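DocCel5: Type I dockerin repeat domain from A. cellulolyticus family 5 endoglucanase WP_010249057 S51I, L52N mutant (Acetivibrio cellulolyticus, PDB 5NRM) probably docks its parent family 5 endoglucanase onto a cohesin of scaffoldin B through a calcium-binding type I dockerin fold, as part of cellulosome assembly. Local coordinates at residues Gly3-Gly7 with Asp29-Glu33; Ile11-Phe16 with Met55-Leu59. One frame throughout, in Å; residues are numbered along the deposited sequence.

Contact 1: residues Gly3-Gly7 with Asp29-Glu33. With CA (calcium ion), chain E; CA (calcium ion), chain C.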
loop_
_atom_site.group_PDB
_atom_site.type_symbol
_atom_site.label_atom_id
_atom_site.label_comp_id
_atom_site.label_asym_id
_atom_site.label_seq_id
_atom_site.Cartn_x
_atom_site.Cartn_y
_atom_site.Cartn_z
ATOM N N GLY B 3 3.281 14.608 -9.660
ATOM C CA GLY B 3 2.826 13.295 -9.215
ATOM C C GLY B 3 1.338 13.090 -9.306
ATOM O O GLY B 3 0.887 11.980 -9.443
ATOM N N ASP B 4 0.589 14.176 -9.325
ATOM C CA ASP B 4 -0.889 14.034 -9.238
ATOM C C ASP B 4 -1.401 14.015 -10.701
ATOM O O ASP B 4 -2.057 14.940 -11.194
ATOM C CB ASP B 4 -1.505 15.192 -8.470
ATOM C CG ASP B 4 -3.007 15.013 -8.277
ATOM O OD1 ASP B 4 -3.451 13.914 -8.542
ATOM O OD2 ASP B 4 -3.706 16.013 -7.952
ATOM N N VAL B 5 -1.110 12.936 -11.423
ATOM C CA VAL B 5 -1.471 12.834 -12.831
ATOM C C VAL B 5 -2.966 12.772 -13.135
ATOM O O VAL B 5 -3.318 13.151 -14.223
ATOM C CB VAL B 5 -0.704 11.645 -13.548
ATOM C CG1 VAL B 5 0.792 11.799 -13.395
ATOM C CG2 VAL B 5 -1.160 10.307 -13.086
ATOM N N ASP B 6 -3.830 12.399 -12.184
ATOM C CA ASP B 6 -5.273 12.461 -12.455
ATOM C C ASP B 6 -5.878 13.728 -11.895
ATOM O O ASP B 6 -7.050 13.933 -12.098
ATOM C CB ASP B 6 -6.076 11.260 -11.964
ATOM C CG ASP B 6 -6.074 11.091 -10.436
ATOM O OD1 ASP B 6 -5.658 11.959 -9.709
ATOM O OD2 ASP B 6 -6.571 10.001 -10.062
ATOM N N GLY B 7 -5.109 14.591 -11.243
ATOM C CA GLY B 7 -5.616 15.888 -10.839
ATOM C C GLY B 7 -6.542 15.896 -9.652
ATOM O O GLY B 7 -7.149 16.960 -9.401
ATOM N N ASP B 29 -2.812 10.453 -22.716
ATOM C CA ASP B 29 -2.968 11.751 -22.131
ATOM C C ASP B 29 -3.367 11.520 -20.671
ATOM O O ASP B 29 -4.274 10.748 -20.426
ATOM C CB ASP B 29 -4.146 12.451 -22.858
ATOM C CG ASP B 29 -4.125 13.963 -22.712
ATOM O OD1 ASP B 29 -3.448 14.533 -21.818
ATOM O OD2 ASP B 29 -4.803 14.628 -23.546
ATOM N N PHE B 30 -2.735 12.214 -19.745
ATOM C CA PHE B 30 -3.197 12.204 -18.380
ATOM C C PHE B 30 -4.378 13.193 -18.204
ATOM O O PHE B 30 -4.471 14.204 -18.901
ATOM C CB PHE B 30 -2.081 12.638 -17.428
ATOM C CG PHE B 30 -0.915 11.662 -17.321
ATOM C CD1 PHE B 30 -1.141 10.331 -17.030
ATOM C CD2 PHE B 30 0.375 12.106 -17.471
ATOM C CE1 PHE B 30 -0.078 9.465 -16.865
ATOM C CE2 PHE B 30 1.435 11.254 -17.308
ATOM C CZ PHE B 30 1.199 9.926 -17.020
ATOM N N PRO B 31 -5.244 12.919 -17.209
ATOM C CA PRO B 31 -6.268 13.895 -16.860
ATOM C C PRO B 31 -5.720 15.198 -16.435
ATOM O O PRO B 31 -6.383 16.229 -16.602
ATOM C CB PRO B 31 -6.992 13.265 -15.695
ATOM C CG PRO B 31 -6.780 11.849 -15.868
ATOM C CD PRO B 31 -5.429 11.641 -16.499
ATOM N N ALA B 32 -4.531 15.213 -15.849
ATOM C CA ALA B 32 -3.909 16.483 -15.574
ATOM C C ALA B 32 -3.828 17.366 -16.864
ATOM O O ALA B 32 -3.584 16.955 -18.050
ATOM C CB ALA B 32 -2.520 16.334 -14.909
ATOM N N GLU B 33 -4.008 18.613 -16.550
ATOM C CA GLU B 33 -3.999 19.686 -17.489
ATOM C C GLU B 33 -2.638 19.723 -18.209
ATOM O O GLU B 33 -2.545 19.915 -19.462
ATOM C CB GLU B 33 -4.306 21.000 -16.720
ATOM C CG GLU B 33 -5.539 21.818 -17.208
ATOM C CD GLU B 33 -6.924 21.264 -16.756
ATOM O OE1 GLU B 33 -7.465 21.641 -15.636
ATOM O OE2 GLU B 33 -7.484 20.455 -17.571
HETATM CA CA CA E . -3.436 15.838 -20.007
HETATM CA CA CA C . -4.133 11.797 -7.882
HETATM O O HOH W 1 -5.310 9.711 -7.633
HETATM O O HOH W 2 -2.415 17.256 -21.534
HETATM O O HOH W 3 -5.623 16.832 -20.339
#
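G3 opens the first segment with a positive phi of 98°, a conformation in which a side chain would jam against the preceding carbonyl, and its backbone pairs with A38 of helix 35-39. D4 follows at the centre of an inverse gamma turn and starts the type I beta turn D4-G7. Its CA-to-CB bond points away from 29-33: OD1 binds the chain C calcium at 2.3 Å, while OD2 accepts from the backbone of G9. V5 is the most covered residue here. Its CB sits over one face of the F30 ring, 3.8 Å from the centroid and 15° off the normal, a CH-pi contact. V5 O receives A32 N in a 2.9 Å hydrogen bond, the one such bond between the segments. D6 turns its carboxylate to the same calcium (OD1, 2.4 Å) and, through OD2, to water 1 at 2.8 Å, yet its CB rests 4.0 Å from P31 CG. G7 closes the turn, its N reaching D4 O at 3.1 Å. Across the contact, D29 OD1 and F30 O (2.2 Å each) and A32 O (2.3 Å) hold the chain E calcium, with D35 and waters 2 and 3 as the other ligands. A32 thus offers its N to V5 and its O to the metal, so a single peptide hydrogen bond and a small apolar patch couple two loops that each coordinate their own calcium.

Contact 2: residues Ile11-Phe16 with Met55-Leu59. With CA (calcium ion), chain C.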
loop_
_atom_site.group_PDB
_atom_site.type_symbol
_atom_site.label_atom_id
_atom_site.label_comp_id
_atom_site.label_asym_id
_atom_site.label_seq_id
_atom_site.Cartn_x
_atom_site.Cartn_y
_atom_site.Cartn_z
ATOM N N ILE B 11 -1.521 12.374 -4.369
ATOM C CA ILE B 11 -0.655 11.466 -5.143
ATOM C C ILE B 11 -0.844 10.076 -4.545
ATOM O O ILE B 11 -0.548 9.855 -3.350
ATOM C CB ILE B 11 0.829 11.910 -5.017
ATOM C CG1 ILE B 11 1.048 13.338 -5.591
ATOM C CG2 ILE B 11 1.690 10.870 -5.731
ATOM C CD1 ILE B 11 2.304 13.931 -5.073
ATOM N N ASN B 12 -1.313 9.118 -5.337
ATOM C CA ASN B 12 -1.626 7.813 -4.797
ATOM C C ASN B 12 -1.456 6.724 -5.864
ATOM O O ASN B 12 -0.901 6.973 -6.942
ATOM C CB ASN B 12 -3.027 7.822 -4.135
ATOM C CG ASN B 12 -4.175 8.062 -5.133
ATOM O OD1 ASN B 12 -4.083 7.677 -6.297
ATOM N ND2 ASN B 12 -5.263 8.644 -4.633
ATOM N N SER B 13 -1.859 5.507 -5.506
ATOM C CA SER B 13 -1.587 4.375 -6.366
ATOM C C SER B 13 -2.410 4.373 -7.670
ATOM O O SER B 13 -2.048 3.693 -8.637
ATOM C CB SER B 13 -1.835 3.052 -5.601
ATOM O OG SER B 13 -3.190 2.960 -5.139
ATOM N N ILE B 14 -3.474 5.161 -7.699
ATOM C CA ILE B 14 -4.189 5.360 -8.989
ATOM C C ILE B 14 -3.368 6.265 -9.951
ATOM O O ILE B 14 -3.295 5.966 -11.135
ATOM C CB ILE B 14 -5.634 5.840 -8.775
ATOM C CG1 ILE B 14 -6.442 4.667 -8.105
ATOM C CG2 ILE B 14 -6.206 6.344 -10.071
ATOM C CD1 ILE B 14 -7.873 5.007 -7.684
ATOM N N ASP B 15 -2.676 7.282 -9.431
ATOM C CA ASP B 15 -1.716 8.043 -10.263
ATOM C C ASP B 15 -0.606 7.100 -10.741
ATOM O O ASP B 15 -0.230 7.113 -11.913
ATOM C CB ASP B 15 -1.085 9.175 -9.448
ATOM C CG ASP B 15 -2.119 10.170 -8.957
ATOM O OD1 ASP B 15 -2.802 10.789 -9.793
ATOM O OD2 ASP B 15 -2.256 10.326 -7.713
ATOM N N PHE B 16 -0.102 6.232 -9.838
ATOM C CA PHE B 16 0.924 5.266 -10.239
ATOM C C PHE B 16 0.460 4.334 -11.345
ATOM O O PHE B 16 1.193 4.077 -12.278
ATOM C CB PHE B 16 1.244 4.477 -8.976
ATOM C CG PHE B 16 2.449 3.545 -8.992
ATOM C CD1 PHE B 16 3.674 3.972 -9.385
ATOM C CD2 PHE B 16 2.323 2.283 -8.494
ATOM C CE1 PHE B 16 4.766 3.132 -9.296
ATOM C CE2 PHE B 16 3.426 1.414 -8.425
ATOM C CZ PHE B 16 4.648 1.855 -8.846
ATOM N N MET B 55 8.006 7.619 -8.564
ATOM C CA MET B 55 6.707 7.661 -7.902
ATOM C C MET B 55 6.622 6.502 -6.913
ATOM O O MET B 55 6.033 6.679 -5.801
ATOM C CB MET B 55 5.463 7.721 -8.827
ATOM C CG MET B 55 4.086 8.102 -8.003
ATOM S SD MET B 55 2.771 7.978 -9.221
ATOM C CE MET B 55 2.941 9.760 -9.632
ATOM N N ARG B 56 7.130 5.318 -7.298
ATOM C CA ARG B 56 7.098 4.150 -6.397
ATOM C C ARG B 56 7.872 4.489 -5.110
ATOM O O ARG B 56 7.378 4.238 -4.016
ATOM C CB ARG B 56 7.662 2.850 -7.050
ATOM C CG ARG B 56 7.719 1.622 -6.084
ATOM C CD ARG B 56 8.040 0.295 -6.836
ATOM N NE ARG B 56 8.238 -0.922 -5.970
ATOM C CZ ARG B 56 7.315 -1.909 -5.789
ATOM N NH1 ARG B 56 6.085 -1.889 -6.413
ATOM N NH2 ARG B 56 7.582 -2.892 -4.993
ATOM N N MET B 57 9.041 5.094 -5.235
ATOM C CA MET B 57 9.838 5.473 -4.047
ATOM C C MET B 57 9.055 6.442 -3.179
ATOM O O MET B 57 9.054 6.332 -1.968
ATOM C CB MET B 57 11.141 6.133 -4.424
ATOM C CG MET B 57 12.099 5.189 -5.082
ATOM S SD MET B 57 13.501 6.079 -5.879
ATOM C CE MET B 57 14.021 7.289 -4.655
ATOM N N TYR B 58 8.349 7.396 -3.787
ATOM C CA TYR B 58 7.550 8.357 -3.018
ATOM C C TYR B 58 6.403 7.677 -2.258
ATOM O O TYR B 58 6.146 7.942 -1.054
ATOM C CB TYR B 58 7.009 9.500 -3.931
ATOM C CG TYR B 58 6.059 10.432 -3.269
ATOM C CD1 TYR B 58 6.520 11.524 -2.549
ATOM C CD2 TYR B 58 4.696 10.213 -3.338
ATOM C CE1 TYR B 58 5.619 12.376 -1.924
ATOM C CE2 TYR B 58 3.810 11.060 -2.714
ATOM C CZ TYR B 58 4.307 12.140 -2.021
ATOM O OH TYR B 58 3.352 12.905 -1.388
ATOM N N LEU B 59 5.697 6.793 -2.955
ATOM C CA LEU B 59 4.558 6.127 -2.349
ATOM C C LEU B 59 5.012 5.171 -1.253
ATOM O O LEU B 59 4.215 4.916 -0.329
ATOM C CB LEU B 59 3.782 5.367 -3.429
ATOM C CG LEU B 59 3.035 6.326 -4.364
ATOM C CD1 LEU B 59 2.411 5.541 -5.541
ATOM C CD2 LEU B 59 1.965 7.161 -3.636
HETATM CA CA CA C . -4.133 11.797 -7.882
HETATM O O HOH W 1 -5.310 9.711 -7.633
#
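The side chains of M55 and L59, one helical turn apart, project from helix 49-59 into the hollow between I11 and F16. M55 reaches deepest: its SD lies 3.4 Å from F16 N and 4.0 Å from D15 CB, and it meets the edge of the F16 ring in a Met-aromatic contact, 5.3 Å from the centroid. Its CE ends 4.2 Å from I11 CG2. L59 fills the neighbouring space, with CD2 3.8 Å from N12 CA and 3.7 Å from I11 O, and CD1 3.8 Å from F16 CB. In return, the I11 bump, CG2, nestles among M55, L59 and Y58, coming within 3.7 Å of Y58 CE2. F16 extends its ring toward helix 49-59, CZ lying 3.6 Å from R56 CB; F52 stacks on that ring. No hydrogen bond crosses this interface, so apolar packing and the Met-aromatic contact account for it.

The start of helix 13-23 is held by a capping box: N12 OD1 accepts from I14 N at 2.9 Å and, weakly, from D15 N at 3.5 Å, while D15 OD2 takes N12 N at 2.8 Å. D15 also grips the chain C calcium with both oxygens, OD1 at 2.5 Å and OD2 at 2.4 Å. At what is probably the cohesin interface, S13 OG hydrogen-bonds D36 of the partner chain and R56 NH2 weakly bonds F64 O there. A bidentate acid closing a calcium loop at the head of a helix, packed against the helix of the second repeat, is the arrangement of the type I dockerin, with its paired EF-hand-like loop-helix units.

Overall arrangement
The two contacts lie with centres 12 Å apart and interleave along the chain, 3-7 and 11-16 being the two ends of one calcium loop. The chain C ion joins them: D4 and D6 come from contact 1 and D15 from contact 2, with N8 and S10 completing the protein ligands, and water 1 belongs to both. D15 OD1 also probably accepts a hydrogen bond from D6 N at 3.1 Å, and M55 CE packs 3.0 Å from G3 O. From this shared site contact 1 leads to the chain E calcium, whereas contact 2 leads to the helix of the second repeat and borders the partner chain, probably the cohesin.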